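Local structure of DUF309 domain-containing protein (2CWY) at residues G10-A14 and G15-E19; V2-W5 and E6-L9; L49-R53 and L54-G58. The protein is of unknown function, a small all-helical member of the DUF309 family from Thermus thermophilus. All blocks are in the same frame, centred on the assembly; numbering follows the deposited sequence.

In the fold
From the N terminus, contact 2 comes first: residues 2-9 start helix 5-13, with the loop ahead of it capping the first turn. Contact 1 ends the same helix and reverses the chain through residues 14-16 into helix 17-30, while contact 3 closes off helix 33-53 and leads toward helix 59-69. The three follow in series, none enclosing or crossing another. Contacts 1 and 2 share helix 5-13 and meet through a weak ion pair between Arg13 and Glu6. Contacts 1 and 3 pack together, Trp12 and Tyr17 against Leu49, and Tyr18 against His50. Contacts 2 and 3 lie about 23 Å apart, centre to centre, on opposite sides of the chain's centre.

Contact 1 (G10-A14 and G15-E19); sequences GLWRA and GRYYE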
loop_
_atom_site.group_PDB
_atom_site.type_symbol
_atom_site.label_atom_id
_atom_site.label_comp_id
_atom_site.label_asym_id
_atom_site.label_seq_id
_atom_site.Cartn_x
_atom_site.Cartn_y
_atom_site.Cartn_z
ATOM N N GLY A 10 -1.162 2.858 11.518
ATOM C CA GLY A 10 -0.758 2.396 12.835
ATOM C C GLY A 10 -0.207 0.986 12.701
ATOM O O GLY A 10 0.832 0.653 13.275
ATOM N N LEU A 11 -0.903 0.148 11.940
ATOM C CA LEU A 11 -0.448 -1.223 11.712
ATOM C C LEU A 11 0.890 -1.182 10.984
ATOM O O LEU A 11 1.819 -1.926 11.318
ATOM C CB LEU A 11 -1.449 -1.987 10.840
ATOM C CG LEU A 11 -2.851 -2.202 11.407
ATOM C CD1 LEU A 11 -3.776 -2.636 10.271
ATOM C CD2 LEU A 11 -2.815 -3.254 12.517
ATOM N N TRP A 12 0.972 -0.317 9.977
ATOM C CA TRP A 12 2.192 -0.164 9.181
ATOM C C TRP A 12 3.379 0.244 10.053
ATOM O O TRP A 12 4.480 -0.299 9.910
ATOM C CB TRP A 12 1.972 0.889 8.098
ATOM C CG TRP A 12 3.146 1.107 7.169
ATOM C CD1 TRP A 12 4.330 1.734 7.463
ATOM C CD2 TRP A 12 3.230 0.727 5.787
ATOM N NE1 TRP A 12 5.139 1.769 6.351
ATOM C CE2 TRP A 12 4.488 1.161 5.310
ATOM C CE3 TRP A 12 2.364 0.065 4.906
ATOM C CZ2 TRP A 12 4.901 0.956 3.986
ATOM C CZ3 TRP A 12 2.780 -0.140 3.583
ATOM C CH2 TRP A 12 4.035 0.305 3.143
ATOM N N ARG A 13 3.152 1.207 10.940
ATOM C CA ARG A 13 4.200 1.685 11.846
ATOM C C ARG A 13 4.652 0.584 12.793
ATOM O O ARG A 13 5.816 0.540 13.212
ATOM C CB ARG A 13 3.695 2.880 12.661
ATOM C CG ARG A 13 3.664 4.179 11.885
ATOM C CD ARG A 13 3.341 5.335 12.802
ATOM N NE ARG A 13 1.909 5.455 13.055
ATOM C CZ ARG A 13 1.083 6.181 12.309
ATOM N NH1 ARG A 13 1.553 6.853 11.263
ATOM N NH2 ARG A 13 -0.212 6.232 12.609
ATOM N N ALA A 14 3.727 -0.303 13.137
ATOM C CA ALA A 14 4.042 -1.421 14.020
ATOM C C ALA A 14 4.617 -2.616 13.244
ATOM O O ALA A 14 4.836 -3.691 13.814
ATOM C CB ALA A 14 2.803 -1.841 14.801
ATOM N N GLY A 15 4.857 -2.427 11.948
ATOM C CA GLY A 15 5.423 -3.491 11.127
ATOM C C GLY A 15 4.504 -4.656 10.784
ATOM O O GLY A 15 4.965 -5.747 10.421
ATOM N N ARG A 16 3.201 -4.435 10.895
ATOM C CA ARG A 16 2.217 -5.466 10.588
ATOM C C ARG A 16 1.762 -5.330 9.137
ATOM O O ARG A 16 0.599 -5.056 8.857
ATOM C CB ARG A 16 1.032 -5.339 11.542
ATOM C CG ARG A 16 1.430 -5.615 12.995
ATOM C CD ARG A 16 0.557 -6.707 13.596
ATOM N NE ARG A 16 -0.734 -6.188 14.029
ATOM C CZ ARG A 16 -1.837 -6.921 14.154
ATOM N NH1 ARG A 16 -2.962 -6.352 14.564
ATOM N NH2 ARG A 16 -1.822 -8.217 13.852
ATOM N N TYR A 17 2.705 -5.525 8.226
ATOM C CA TYR A 17 2.448 -5.395 6.796
ATOM C C TYR A 17 1.397 -6.337 6.236
ATOM O O TYR A 17 0.567 -5.933 5.423
ATOM C CB TYR A 17 3.750 -5.572 6.018
ATOM C CG TYR A 17 4.832 -4.613 6.447
ATOM C CD1 TYR A 17 4.621 -3.225 6.423
ATOM C CD2 TYR A 17 6.070 -5.086 6.882
ATOM C CE1 TYR A 17 5.623 -2.339 6.825
ATOM C CE2 TYR A 17 7.073 -4.214 7.286
ATOM C CZ TYR A 17 6.849 -2.848 7.253
ATOM O OH TYR A 17 7.866 -2.000 7.639
ATOM N N TYR A 18 1.425 -7.593 6.664
ATOM C CA TYR A 18 0.449 -8.549 6.160
ATOM C C TYR A 18 -0.950 -8.167 6.671
ATOM O O TYR A 18 -1.949 -8.330 5.972
ATOM C CB TYR A 18 0.840 -9.966 6.598
ATOM C CG TYR A 18 0.413 -11.049 5.625
ATOM C CD1 TYR A 18 0.870 -12.357 5.771
ATOM C CD2 TYR A 18 -0.442 -10.765 4.560
ATOM C CE1 TYR A 18 0.484 -13.362 4.881
ATOM C CE2 TYR A 18 -0.837 -11.761 3.661
ATOM C CZ TYR A 18 -0.368 -13.056 3.829
ATOM O OH TYR A 18 -0.748 -14.046 2.943
ATOM N N GLU A 19 -1.015 -7.619 7.881
ATOM C CA GLU A 19 -2.289 -7.200 8.439
ATOM C C GLU A 19 -2.859 -6.026 7.617
ATOM O O GLU A 19 -4.063 -5.947 7.389
ATOM C CB GLU A 19 -2.106 -6.775 9.893
ATOM C CG GLU A 19 -3.334 -6.988 10.736
ATOM C CD GLU A 19 -3.732 -8.454 10.790
ATOM O OE1 GLU A 19 -2.830 -9.318 10.842
ATOM O OE2 GLU A 19 -4.944 -8.745 10.788
HETATM O O HOH W 1 7.071 -0.107 9.275
#
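Tyr17 turns its ring edge onto the indole of Trp12 across the turn between helix 5-13 and helix 17-30. Its CB leaves the start of helix 17-30 with CG beside the backbone N (chi1 -56°), which swings the ring back toward helix 5-13. One face of the ring lies over Gly15 C. At the ring's edge, CE1 sits over the face of the Trp12 indole, 4.0 Å from Trp12 CE2. The planes stand at 82°, a T-shaped pair. At the tip, Tyr17 OH is 2.6 Å from a water that donates to Trp12 O, bridging the hydroxyl to the helix end.

That helix end is a Schellman motif with Gly15, at positive phi, as its C-prime residue. Arg16 N reaches back to Leu11 O at 2.9 Å, and Gly15 N bonds to Trp12 O at 3.0 Å from above the carbonyl plane. Trp12 O thus receives both an amide and the water. Leu11 CD2 packs against the Arg16 guanidinium, 3.7 Å from NH1. Bends along the Arg16 chain turn this group over Glu19 CG, which covers one face. Arg16 NH2 and Glu19 OE1 pair by charge alone. Trp12 NE1 bonds to Glu87 of helix 81-92, while Leu45 and Leu49 of helix 33-53 also touch the indole.

Contact 2 (V2-W5 and E6-L9); sequences VPDW and EEVL
Asp4 is the N-cap of helix 5-13: its carboxylate accepts from the amides of the first turn, while its backbone carbonyl starts the regular helical bonding. Among the polar interactions, Asp4 OD1 takes Glu7 N at 3.2 Å, from above the carboxylate plane, and Glu6 N at 2.9 Å in a weak, bent bond. Asp4 CG stands anti to the backbone N (chi1 172°), a setting that carries OD1 back toward the amides of Glu6 and Glu7. Asp4 O accepts Val8 N at 3.1 Å with an N-H...O angle of 162°, and Glu7 N adds a weak bond to the same oxygen. One residue on, Leu9 N bonds to Trp5 O at 2.8 Å.

The apolar contacts lie on the buried side. Trp5 and Val8 run side by side, pointing the same way, with Trp5 CE3 3.8 Å from Val8 CB. Pro3 CB sits over one face of the indole and also meets Val8 CG2 at 4.2 Å, bringing the loop and the helix together on one apolar surface. Leu24 of helix 17-30 and Leu39 of helix 33-53 touch both Pro3 and Trp5.

Acidic groups cluster at this end: Asp4 OD2 and Glu7 OE2 are 4.9 Å apart. Their mutual repulsion is probably offset in part by the helix dipole, whose positive end lies here and would favour the ionised form of Asp4.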
loop_
_atom_site.group_PDB
_atom_site.type_symbol
_atom_site.label_atom_id
_atom_site.label_comp_id
_atom_site.label_asym_id
_atom_site.label_seq_id
_atom_site.Cartn_x
_atom_site.Cartn_y
_atom_site.Cartn_z
ATOM N N VAL A 2 -14.781 3.788 4.139
ATOM C CA VAL A 2 -13.468 3.727 3.529
ATOM C C VAL A 2 -12.523 3.519 4.697
ATOM O O VAL A 2 -12.896 3.755 5.846
ATOM C CB VAL A 2 -13.139 5.024 2.785
ATOM C CG1 VAL A 2 -14.143 5.226 1.651
ATOM C CG2 VAL A 2 -13.170 6.201 3.735
ATOM N N PRO A 3 -11.293 3.077 4.431
ATOM C CA PRO A 3 -10.341 2.847 5.524
ATOM C C PRO A 3 -10.123 4.037 6.466
ATOM O O PRO A 3 -10.208 5.185 6.046
ATOM C CB PRO A 3 -9.040 2.500 4.784
ATOM C CG PRO A 3 -9.504 1.977 3.457
ATOM C CD PRO A 3 -10.641 2.908 3.119
ATOM N N ASP A 4 -9.864 3.753 7.741
ATOM C CA ASP A 4 -9.510 4.799 8.699
ATOM C C ASP A 4 -7.985 4.715 8.563
ATOM O O ASP A 4 -7.356 3.841 9.152
ATOM C CB ASP A 4 -9.903 4.423 10.133
ATOM C CG ASP A 4 -9.375 5.415 11.160
ATOM O OD1 ASP A 4 -8.285 5.991 10.943
ATOM O OD2 ASP A 4 -10.038 5.619 12.195
ATOM N N TRP A 5 -7.394 5.606 7.770
ATOM C CA TRP A 5 -5.956 5.546 7.536
ATOM C C TRP A 5 -5.092 5.706 8.786
ATOM O O TRP A 5 -3.951 5.249 8.819
ATOM C CB TRP A 5 -5.567 6.549 6.433
ATOM C CG TRP A 5 -6.142 6.201 5.073
ATOM C CD1 TRP A 5 -7.052 6.923 4.346
ATOM C CD2 TRP A 5 -5.811 5.055 4.267
ATOM N NE1 TRP A 5 -7.301 6.298 3.139
ATOM C CE2 TRP A 5 -6.552 5.152 3.070
ATOM C CE3 TRP A 5 -4.954 3.960 4.445
ATOM C CZ2 TRP A 5 -6.461 4.188 2.047
ATOM C CZ3 TRP A 5 -4.860 3.002 3.422
ATOM C CH2 TRP A 5 -5.612 3.129 2.243
ATOM N N GLU A 6 -5.627 6.333 9.829
ATOM C CA GLU A 6 -4.858 6.473 11.053
ATOM C C GLU A 6 -4.611 5.071 11.606
ATOM O O GLU A 6 -3.512 4.744 12.036
ATOM C CB GLU A 6 -5.615 7.327 12.070
ATOM C CG GLU A 6 -4.726 7.907 13.171
ATOM C CD GLU A 6 -3.402 8.483 12.644
ATOM O OE1 GLU A 6 -3.349 8.943 11.477
ATOM O OE2 GLU A 6 -2.411 8.488 13.409
ATOM N N GLU A 7 -5.641 4.235 11.582
ATOM C CA GLU A 7 -5.510 2.861 12.058
ATOM C C GLU A 7 -4.592 2.045 11.156
ATOM O O GLU A 7 -3.739 1.290 11.633
ATOM C CB GLU A 7 -6.876 2.174 12.095
ATOM C CG GLU A 7 -7.742 2.628 13.237
ATOM C CD GLU A 7 -7.030 2.477 14.564
ATOM O OE1 GLU A 7 -6.620 1.336 14.888
ATOM O OE2 GLU A 7 -6.879 3.501 15.268
ATOM N N VAL A 8 -4.771 2.199 9.851
ATOM C CA VAL A 8 -3.975 1.441 8.890
ATOM C C VAL A 8 -2.503 1.797 8.992
ATOM O O VAL A 8 -1.643 0.922 8.999
ATOM C CB VAL A 8 -4.481 1.674 7.452
ATOM C CG1 VAL A 8 -3.577 0.953 6.452
ATOM C CG2 VAL A 8 -5.920 1.171 7.321
ATOM N N LEU A 9 -2.210 3.082 9.090
ATOM C CA LEU A 9 -0.821 3.509 9.202
ATOM C C LEU A 9 -0.263 3.075 10.560
ATOM O O LEU A 9 0.951 2.932 10.727
ATOM C CB LEU A 9 -0.724 5.025 9.014
ATOM C CG LEU A 9 -1.121 5.471 7.606
ATOM C CD1 LEU A 9 -1.055 6.986 7.504
ATOM C CD2 LEU A 9 -0.201 4.809 6.588
#

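Contact 3 (L49-R53 and L54-G58); sequences LHQRR and LGRPG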
loop_
_atom_site.group_PDB
_atom_site.type_symbol
_atom_site.label_atom_id
_atom_site.label_comp_id
_atom_site.label_asym_id
_atom_site.label_seq_id
_atom_site.Cartn_x
_atom_site.Cartn_y
_atom_site.Cartn_z
ATOM N N LEU A 49 6.948 -5.245 1.388
ATOM C CA LEU A 49 7.703 -5.238 2.630
ATOM C C LEU A 49 7.586 -6.553 3.389
ATOM O O LEU A 49 8.552 -6.990 4.030
ATOM C CB LEU A 49 7.264 -4.061 3.504
ATOM C CG LEU A 49 7.526 -2.715 2.829
ATOM C CD1 LEU A 49 7.077 -1.595 3.757
ATOM C CD2 LEU A 49 9.005 -2.569 2.499
ATOM N N HIS A 50 6.413 -7.185 3.314
ATOM C CA HIS A 50 6.201 -8.472 3.975
ATOM C C HIS A 50 7.116 -9.511 3.316
ATOM O O HIS A 50 7.777 -10.290 4.002
ATOM C CB HIS A 50 4.744 -8.916 3.838
ATOM C CG HIS A 50 4.485 -10.301 4.351
ATOM N ND1 HIS A 50 4.618 -10.642 5.680
ATOM C CD2 HIS A 50 4.139 -11.438 3.705
ATOM C CE1 HIS A 50 4.367 -11.930 5.831
ATOM N NE2 HIS A 50 4.074 -12.438 4.648
ATOM N N GLN A 51 7.157 -9.520 1.985
ATOM C CA GLN A 51 8.014 -10.470 1.285
ATOM C C GLN A 51 9.469 -10.291 1.679
ATOM O O GLN A 51 10.176 -11.263 1.897
ATOM C CB GLN A 51 7.881 -10.321 -0.230
ATOM C CG GLN A 51 6.579 -10.894 -0.792
ATOM C CD GLN A 51 6.442 -12.386 -0.546
ATOM O OE1 GLN A 51 7.262 -13.176 -1.008
ATOM N NE2 GLN A 51 5.395 -12.779 0.174
ATOM N N ARG A 52 9.912 -9.045 1.782
ATOM C CA ARG A 52 11.301 -8.800 2.131
ATOM C C ARG A 52 11.636 -9.225 3.556
ATOM O O ARG A 52 12.765 -9.621 3.842
ATOM C CB ARG A 52 11.648 -7.333 1.846
ATOM C CG ARG A 52 11.850 -7.139 0.330
ATOM C CD ARG A 52 13.249 -7.638 -0.081
ATOM N NE ARG A 52 14.215 -6.761 0.553
ATOM C CZ ARG A 52 14.663 -5.627 0.024
ATOM N NH1 ARG A 52 15.504 -4.883 0.714
ATOM N NH2 ARG A 52 14.344 -5.273 -1.213
ATOM N N ARG A 53 10.649 -9.184 4.440
ATOM C CA ARG A 53 10.863 -9.619 5.816
ATOM C C ARG A 53 11.130 -11.120 5.843
ATOM O O ARG A 53 11.781 -11.639 6.763
ATOM C CB ARG A 53 9.632 -9.321 6.666
ATOM C CG ARG A 53 9.682 -8.011 7.407
ATOM C CD ARG A 53 8.573 -8.005 8.439
ATOM N NE ARG A 53 8.588 -6.809 9.268
ATOM C CZ ARG A 53 7.741 -6.595 10.266
ATOM N NH1 ARG A 53 6.818 -7.505 10.555
ATOM N NH2 ARG A 53 7.813 -5.476 10.976
ATOM N N LEU A 54 10.620 -11.819 4.834
ATOM C CA LEU A 54 10.818 -13.261 4.732
ATOM C C LEU A 54 12.051 -13.587 3.887
ATOM O O LEU A 54 12.304 -14.752 3.578
ATOM C CB LEU A 54 9.577 -13.924 4.108
ATOM C CG LEU A 54 8.272 -13.705 4.879
ATOM C CD1 LEU A 54 7.109 -14.250 4.087
ATOM C CD2 LEU A 54 8.367 -14.378 6.235
ATOM N N GLY A 55 12.811 -12.555 3.524
ATOM C CA GLY A 55 14.000 -12.739 2.708
ATOM C C GLY A 55 13.667 -13.055 1.258
ATOM O O GLY A 55 14.445 -13.699 0.549
ATOM N N ARG A 56 12.497 -12.604 0.817
ATOM C CA ARG A 56 12.033 -12.845 -0.548
ATOM C C ARG A 56 11.935 -11.518 -1.302
ATOM O O ARG A 56 11.820 -10.462 -0.694
ATOM C CB ARG A 56 10.677 -13.561 -0.502
ATOM C CG ARG A 56 10.762 -14.943 0.159
ATOM C CD ARG A 56 9.385 -15.536 0.461
ATOM N NE ARG A 56 8.548 -15.659 -0.733
ATOM C CZ ARG A 56 8.492 -16.738 -1.509
ATOM N NH1 ARG A 56 7.701 -16.750 -2.577
ATOM N NH2 ARG A 56 9.216 -17.812 -1.209
ATOM N N PRO A 57 11.995 -11.556 -2.643
ATOM C CA PRO A 57 11.925 -10.358 -3.494
ATOM C C PRO A 57 10.690 -9.482 -3.301
ATOM O O PRO A 57 9.564 -9.989 -3.237
ATOM C CB PRO A 57 11.969 -10.935 -4.908
ATOM C CG PRO A 57 12.714 -12.215 -4.736
ATOM C CD PRO A 57 12.143 -12.769 -3.464
ATOM N N GLY A 58 10.914 -8.173 -3.233
ATOM C CA GLY A 58 9.824 -7.225 -3.079
ATOM C C GLY A 58 9.661 -6.264 -4.248
ATOM O O GLY A 58 8.641 -5.582 -4.363
HETATM O O HOH W 2 8.537 -12.484 -3.361
#
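The backbone of helix 33-53 ends in a Schellman motif, with Arg56 N returning to Gln51 O at 2.9 Å, Gly55 N bonding to Arg52 O at 3.0 Å, and Gly55 taking positive phi as the C-prime residue. Just before this, Leu54 N divides its hydrogen between His50 O and Gln51 O, both bonds weak. Gln51 O is therefore gripped by the amides of Leu54 and Arg56, one of them only weakly. Beyond the glycine the chain doubles back along the helix end, and Arg56 O comes close to Arg52 CA in a CA-H...O contact.

Three side-chain meetings follow the turn. Leu54 folds back over His50: its CG lies above one face of the imidazole, offset toward the rim, and its CD1 is 3.6 Å from His50 NE2. The His50 ring also meets the ring of Tyr18, joining this end of helix 33-53 to helix 17-30. Arg52 takes another course, its curled chain bringing CD to 3.2 Å from Arg56 O and CG to 3.8 Å from Gly58 N, while its guanidinium NH2 bonds to Leu92 O at the end of helix 81-92.

Gln51 joins helix and loop through its amide. Its chain bends at chi2 (-61°), turning OE1 toward Arg56, and the amide and guanidinium planes stand almost perpendicular. The same oxygen receives a hydrogen bond from a water at 2.8 Å; that water also donates to Pro57 O, so the bend of the loop is bridged to the helix a second time. Arg56 NE reaches Gln51 OE1 at 2.8 Å with an N-H...O angle of 161°; NE lies in the plane of the Gln51 carbonyl and the oxygen only 1° out of the guanidinium plane, so the bond is in plane for both groups.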